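Local structure of beta-galactosidase (Streptococcus pneumoniae, 4CU9) at residues Leu84-Asp89 with Ser96-Glu101; Asn25-Asn30 with Tyr114-Ala119. The protein is a beta-galactosidase whose fragment here is a carbohydrate-binding module, a calcium-bearing beta-sandwich that probably helps the enzyme hold galactose-containing glycans. All coordinates share one frame; numbering follows the deposited sequence.

Contact 1 (Leu84-Asp89 with Ser96-Glu101); sequences LHFFAD and SKLVLE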
loop_
_atom_site.group_PDB
_atom_site.type_symbol
_atom_site.label_atom_id
_atom_site.label_comp_id
_atom_site.label_asym_id
_atom_site.label_seq_id
_atom_site.Cartn_x
_atom_site.Cartn_y
_atom_site.Cartn_z
ATOM N N LEU A 84 8.510 0.582 5.279
ATOM C CA LEU A 84 8.257 1.071 3.944
ATOM C C LEU A 84 9.539 1.050 3.143
ATOM O O LEU A 84 10.553 1.600 3.613
ATOM C CB LEU A 84 7.770 2.520 4.055
ATOM C CG LEU A 84 6.417 2.764 4.700
ATOM C CD1 LEU A 84 6.165 4.236 4.950
ATOM C CD2 LEU A 84 5.381 2.279 3.732
ATOM N N HIS A 85 9.534 0.431 1.963
ATOM C CA HIS A 85 10.703 0.467 1.065
ATOM C C HIS A 85 10.258 1.023 -0.285
ATOM O O HIS A 85 9.546 0.331 -1.037
ATOM C CB HIS A 85 11.244 -0.943 0.865
ATOM C CG HIS A 85 12.629 -1.011 0.298
ATOM N ND1 HIS A 85 13.292 0.072 -0.229
ATOM C CD2 HIS A 85 13.489 -2.056 0.200
ATOM C CE1 HIS A 85 14.504 -0.296 -0.625
ATOM N NE2 HIS A 85 14.651 -1.582 -0.365
ATOM N N PHE A 86 10.655 2.243 -0.592
ATOM C CA PHE A 86 10.287 2.892 -1.832
ATOM C C PHE A 86 11.337 2.696 -2.898
ATOM O O PHE A 86 12.522 2.464 -2.596
ATOM C CB PHE A 86 10.045 4.387 -1.601
ATOM C CG PHE A 86 8.860 4.661 -0.726
ATOM C CD1 PHE A 86 7.583 4.514 -1.227
ATOM C CD2 PHE A 86 9.011 5.097 0.572
ATOM C CE1 PHE A 86 6.482 4.749 -0.444
ATOM C CE2 PHE A 86 7.928 5.363 1.348
ATOM C CZ PHE A 86 6.662 5.209 0.835
ATOM N N PHE A 87 10.902 2.859 -4.150
ATOM C CA PHE A 87 11.765 2.721 -5.302
ATOM C C PHE A 87 11.620 3.980 -6.123
ATOM O O PHE A 87 10.611 4.662 -6.018
ATOM C CB PHE A 87 11.318 1.538 -6.146
ATOM C CG PHE A 87 11.987 1.438 -7.501
ATOM C CD1 PHE A 87 13.216 0.831 -7.630
ATOM C CD2 PHE A 87 11.348 1.893 -8.647
ATOM C CE1 PHE A 87 13.825 0.706 -8.870
ATOM C CE2 PHE A 87 11.925 1.742 -9.892
ATOM C CZ PHE A 87 13.174 1.156 -10.004
ATOM N N ALA A 88 12.644 4.291 -6.912
ATOM C CA ALA A 88 12.536 5.394 -7.873
ATOM C C ALA A 88 13.247 5.065 -9.157
ATOM O O ALA A 88 14.243 4.361 -9.158
ATOM C CB ALA A 88 13.114 6.662 -7.271
ATOM N N ASP A 89 12.734 5.643 -10.237
ATOM C CA ASP A 89 13.346 5.590 -11.558
ATOM C C ASP A 89 12.797 6.788 -12.331
ATOM O O ASP A 89 12.325 7.756 -11.705
ATOM C CB ASP A 89 13.087 4.234 -12.239
ATOM C CG ASP A 89 11.636 3.999 -12.591
ATOM O OD1 ASP A 89 10.769 4.854 -12.285
ATOM O OD2 ASP A 89 11.370 2.937 -13.215
ATOM N N SER A 96 5.197 12.325 -2.154
ATOM C CA SER A 96 5.391 13.654 -1.559
ATOM C C SER A 96 4.644 13.752 -0.268
ATOM O O SER A 96 5.009 14.504 0.610
ATOM C CB SER A 96 4.876 14.737 -2.535
ATOM O OG SER A 96 3.590 14.397 -3.052
ATOM N N LYS A 97 3.570 12.978 -0.134
ATOM C CA LYS A 97 2.703 12.974 1.062
ATOM C C LYS A 97 2.306 11.535 1.344
ATOM O O LYS A 97 2.114 10.756 0.396
ATOM C CB LYS A 97 1.458 13.772 0.795
ATOM C CG LYS A 97 0.514 13.904 1.962
ATOM C CD LYS A 97 -0.882 14.322 1.500
ATOM C CE LYS A 97 -1.906 14.120 2.603
ATOM N NZ LYS A 97 -1.364 14.736 3.880
ATOM N N LEU A 98 2.170 11.199 2.620
ATOM C CA LEU A 98 2.059 9.809 3.116
ATOM C C LEU A 98 1.136 9.876 4.336
ATOM O O LEU A 98 1.479 10.538 5.332
ATOM C CB LEU A 98 3.499 9.328 3.516
ATOM C CG LEU A 98 3.769 7.925 4.012
ATOM C CD1 LEU A 98 3.501 6.862 2.949
ATOM C CD2 LEU A 98 5.182 7.742 4.512
ATOM N N VAL A 99 -0.045 9.266 4.265
ATOM C CA VAL A 99 -0.968 9.183 5.414
ATOM C C VAL A 99 -1.191 7.715 5.744
ATOM O O VAL A 99 -1.508 6.888 4.823
ATOM C CB VAL A 99 -2.344 9.809 5.104
ATOM C CG1 VAL A 99 -3.295 9.638 6.270
ATOM C CG2 VAL A 99 -2.178 11.273 4.713
ATOM N N LEU A 100 -1.010 7.361 7.007
ATOM C CA LEU A 100 -1.317 6.000 7.471
ATOM C C LEU A 100 -2.783 5.918 7.852
ATOM O O LEU A 100 -3.277 6.722 8.629
ATOM C CB LEU A 100 -0.458 5.613 8.684
ATOM C CG LEU A 100 -0.662 4.227 9.314
ATOM C CD1 LEU A 100 -0.329 3.116 8.326
ATOM C CD2 LEU A 100 0.215 4.083 10.547
ATOM N N GLU A 101 -3.459 4.874 7.408
ATOM C CA GLU A 101 -4.839 4.656 7.753
ATOM C C GLU A 101 -5.165 3.228 8.110
ATOM O O GLU A 101 -4.613 2.259 7.568
ATOM C CB GLU A 101 -5.764 5.092 6.608
ATOM C CG GLU A 101 -5.647 6.561 6.270
ATOM C CD GLU A 101 -6.484 7.001 5.081
ATOM O OE1 GLU A 101 -6.613 6.218 4.113
ATOM O OE2 GLU A 101 -7.008 8.147 5.138
#

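Contact 2 (Asn25-Asn30 with Tyr114-Ala119); sequences NDIDKN and YSNYQA. With EDO (1,2-ethanediol), chain D.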
loop_
_atom_site.group_PDB
_atom_site.type_symbol
_atom_site.label_atom_id
_atom_site.label_comp_id
_atom_site.label_asym_id
_atom_site.label_seq_id
_atom_site.Cartn_x
_atom_site.Cartn_y
_atom_site.Cartn_z
ATOM N N ASN A 25 0.162 -0.617 -12.130
ATOM C CA ASN A 25 0.633 -0.798 -13.516
ATOM C C ASN A 25 0.857 -2.289 -13.816
ATOM O O ASN A 25 1.986 -2.751 -13.993
ATOM C CB ASN A 25 1.901 0.006 -13.711
ATOM C CG ASN A 25 2.507 -0.164 -15.079
ATOM O OD1 ASN A 25 1.810 -0.128 -16.090
ATOM N ND2 ASN A 25 3.812 -0.304 -15.116
ATOM N N ASP A 26 -0.221 -3.051 -13.820
ATOM C CA ASP A 26 -0.152 -4.488 -14.121
ATOM C C ASP A 26 -1.120 -4.898 -15.227
ATOM O O ASP A 26 -1.435 -6.078 -15.360
ATOM C CB ASP A 26 -0.402 -5.342 -12.858
ATOM C CG ASP A 26 -1.785 -5.131 -12.269
ATOM O OD1 ASP A 26 -2.599 -4.375 -12.864
ATOM O OD2 ASP A 26 -2.053 -5.773 -11.235
ATOM N N ILE A 27 -1.618 -3.923 -15.976
ATOM C CA ILE A 27 -2.621 -4.180 -17.004
ATOM C C ILE A 27 -1.950 -4.458 -18.360
ATOM O O ILE A 27 -2.323 -5.387 -19.074
ATOM C CB ILE A 27 -3.546 -2.957 -17.162
ATOM C CG1 ILE A 27 -4.300 -2.668 -15.855
ATOM C CG2 ILE A 27 -4.523 -3.169 -18.303
ATOM C CD1 ILE A 27 -4.924 -3.909 -15.261
ATOM N N ASP A 28 -0.945 -3.666 -18.669
ATOM C CA ASP A 28 -0.194 -3.799 -19.910
ATOM C C ASP A 28 0.643 -5.058 -19.788
ATOM O O ASP A 28 1.369 -5.220 -18.826
ATOM C CB ASP A 28 0.701 -2.590 -20.118
ATOM C CG ASP A 28 1.354 -2.568 -21.500
ATOM O OD1 ASP A 28 2.072 -3.517 -21.847
ATOM O OD2 ASP A 28 1.106 -1.587 -22.261
ATOM N N LYS A 29 0.535 -5.949 -20.769
ATOM C CA LYS A 29 1.300 -7.182 -20.767
ATOM C C LYS A 29 2.808 -6.993 -20.755
ATOM O O LYS A 29 3.541 -7.916 -20.398
ATOM C CB LYS A 29 0.889 -8.059 -21.962
ATOM C CG LYS A 29 -0.484 -8.705 -21.799
ATOM C CD LYS A 29 -0.867 -9.516 -23.047
ATOM N N ASN A 30 3.291 -5.798 -21.082
ATOM C CA ASN A 30 4.728 -5.528 -21.009
ATOM C C ASN A 30 5.173 -5.132 -19.615
ATOM O O ASN A 30 6.370 -5.087 -19.346
ATOM C CB ASN A 30 5.113 -4.460 -22.001
ATOM C CG ASN A 30 4.816 -4.893 -23.410
ATOM O OD1 ASN A 30 5.535 -5.712 -23.947
ATOM N ND2 ASN A 30 3.770 -4.357 -24.006
ATOM N N TYR A 114 -7.860 -6.834 -6.703
ATOM C CA TYR A 114 -7.215 -6.292 -5.515
ATOM C C TYR A 114 -6.059 -5.332 -5.852
ATOM O O TYR A 114 -5.687 -4.539 -5.014
ATOM C CB TYR A 114 -6.777 -7.404 -4.563
ATOM C CG TYR A 114 -5.825 -8.399 -5.144
ATOM C CD1 TYR A 114 -4.467 -8.112 -5.228
ATOM C CD2 TYR A 114 -6.262 -9.659 -5.587
ATOM C CE1 TYR A 114 -3.561 -9.017 -5.718
ATOM C CE2 TYR A 114 -5.350 -10.584 -6.065
ATOM C CZ TYR A 114 -4.006 -10.251 -6.147
ATOM O OH TYR A 114 -3.080 -11.150 -6.621
ATOM N N SER A 115 -5.555 -5.359 -7.075
ATOM C CA SER A 115 -4.493 -4.412 -7.501
ATOM C C SER A 115 -5.029 -3.151 -8.154
ATOM O O SER A 115 -4.279 -2.197 -8.399
ATOM C CB SER A 115 -3.540 -5.084 -8.478
ATOM O OG SER A 115 -4.157 -5.200 -9.752
ATOM N N ASN A 116 -6.325 -3.134 -8.451
ATOM C CA ASN A 116 -6.924 -2.035 -9.165
ATOM C C ASN A 116 -8.377 -1.846 -8.731
ATOM O O ASN A 116 -9.287 -1.765 -9.561
ATOM C CB ASN A 116 -6.834 -2.275 -10.668
ATOM C CG ASN A 116 -5.538 -1.820 -11.247
ATOM O OD1 ASN A 116 -5.286 -0.644 -11.320
ATOM N ND2 ASN A 116 -4.690 -2.763 -11.661
ATOM N N TYR A 117 -8.586 -1.712 -7.417
ATOM C CA TYR A 117 -9.949 -1.665 -6.934
ATOM C C TYR A 117 -10.665 -0.422 -7.381
ATOM O O TYR A 117 -11.883 -0.462 -7.551
ATOM C CB TYR A 117 -10.075 -1.895 -5.431
ATOM C CG TYR A 117 -9.571 -0.824 -4.520
ATOM C CD1 TYR A 117 -10.215 0.419 -4.423
ATOM C CD2 TYR A 117 -8.458 -1.052 -3.742
ATOM C CE1 TYR A 117 -9.751 1.409 -3.552
ATOM C CE2 TYR A 117 -7.991 -0.075 -2.888
ATOM C CZ TYR A 117 -8.640 1.148 -2.789
ATOM O OH TYR A 117 -8.146 2.104 -1.933
ATOM N N GLN A 118 -9.943 0.682 -7.588
ATOM C CA GLN A 118 -10.649 1.925 -7.913
ATOM C C GLN A 118 -11.361 1.866 -9.252
ATOM O O GLN A 118 -12.538 2.244 -9.349
ATOM C CB GLN A 118 -9.746 3.146 -7.858
ATOM C CG GLN A 118 -10.555 4.411 -7.770
ATOM C CD GLN A 118 -9.787 5.528 -7.125
ATOM O OE1 GLN A 118 -8.821 6.018 -7.685
ATOM N NE2 GLN A 118 -10.204 5.918 -5.951
ATOM N N ALA A 119 -10.660 1.365 -10.265
ATOM C CA ALA A 119 -11.160 1.274 -11.645
ATOM C C ALA A 119 -12.038 0.052 -11.848
ATOM O O ALA A 119 -13.032 0.099 -12.569
ATOM C CB ALA A 119 -10.003 1.205 -12.616
HETATM C C1 EDO D . -10.021 5.355 -2.198
HETATM O O1 EDO D . -8.790 4.603 -2.159
HETATM C C2 EDO D . -10.714 5.557 -0.845
HETATM O O2 EDO D . -10.048 6.576 -0.103
#

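Contact 1 (Leu84-Asp89 with Ser96-Glu101)
L98 reaches from strand 97-103 into the core and divides its two methyls between L84 and F86 on the facing strand. CD2 of L98 meets CD1 of L84 at 3.7 Å, the two leucines pointing at each other tip to tip. CD1 of L98 comes up to CZ of F86 at 4.1 Å, at the far edge of the ring and near its plane, so that the phenyl meets L98 with its rim. L84 and F86, two residues apart, both send CB toward strand 97-103. L98 extends with CG trans to its own backbone N (chi1 -177°), and its branch point then spreads the methyls over the two neighbours. The backbones stay far apart, CA of L84 lying 10.7 Å from CA of L98: two layers of a beta-sandwich meeting through side chains, in keeping with a galactose-binding-like domain. Around this trio, W163 touches both leucines, M176 lies against L84 and F86, and M165 and I143 pack on L98. Backbone bonds of L84 with I149 and of H85 with I177 and E178 tie strand 73-86 to strands 149-158 and 173-182. All three touching groups are hydrocarbon, so the two segments meet by dispersion and the exclusion of water alone.

Contact 2 (Asn25-Asn30 with Tyr114-Ala119)
D26 meets S115 and N116 where two loops of the galactose-binding-like beta-sandwich come together, just before the short helix 117-120. From CA, the CB of D26 points toward the 114-119 segment, and CG stands between the backbone N and the carbonyl carbon (chi1 62°), which brings the carboxylate up to S115 and N116. CG of D26 lies 3.5 Å from OG of S115. Of the two oxygens, OD2 takes the hydroxyl: OG of S115 donates to OD2 of D26 over 2.6 Å, on the syn lone pair, and CB of S115 follows at 3.2 Å from the same OD2. OD1 of D26 faces the amide of N116, with ND2 at 2.9 Å and the carboxylate and amide planes 52° apart. OD1 of N116 accepts from the backbone N of T24, which positions the amide; ND2 of N116 also makes a weak bond to OG of the adjacent S115. S115 O accepts from the hydroxyl of T24, so T24, just ahead of N25, holds both S115 and N116. The next side chain, I27, lays CD1 3.8 Å from ND2 of N116. On the helix, the hydroxyl of Y117 is hydrogen-bonded to O1 of a 1,2-ethanediol molecule, probably from the crystallisation liquor, at 2.6 Å, and R162 NH2 bonds the same diol.

In the fold
From the N terminus, the chain leaves strand 18-21 and enters the loop of 25-30, the first half of contact 2. It then runs through strands 49-50, 61-70 and 73-86 to residues 84-89, passes the short strand 92-93, and returns in strand 97-103, where 96-101 closes contact 1 after only six intervening residues. Strand 97-103 leads on to 114-119, which completes contact 2 across 83 residues. The short loop of contact 1 therefore lies wholly within the long one of contact 2. Their centres are about 19 Å apart and they do not touch: the inner contact ties strands 73-86 and 97-103 through the core, the outer one joins two peripheral loops.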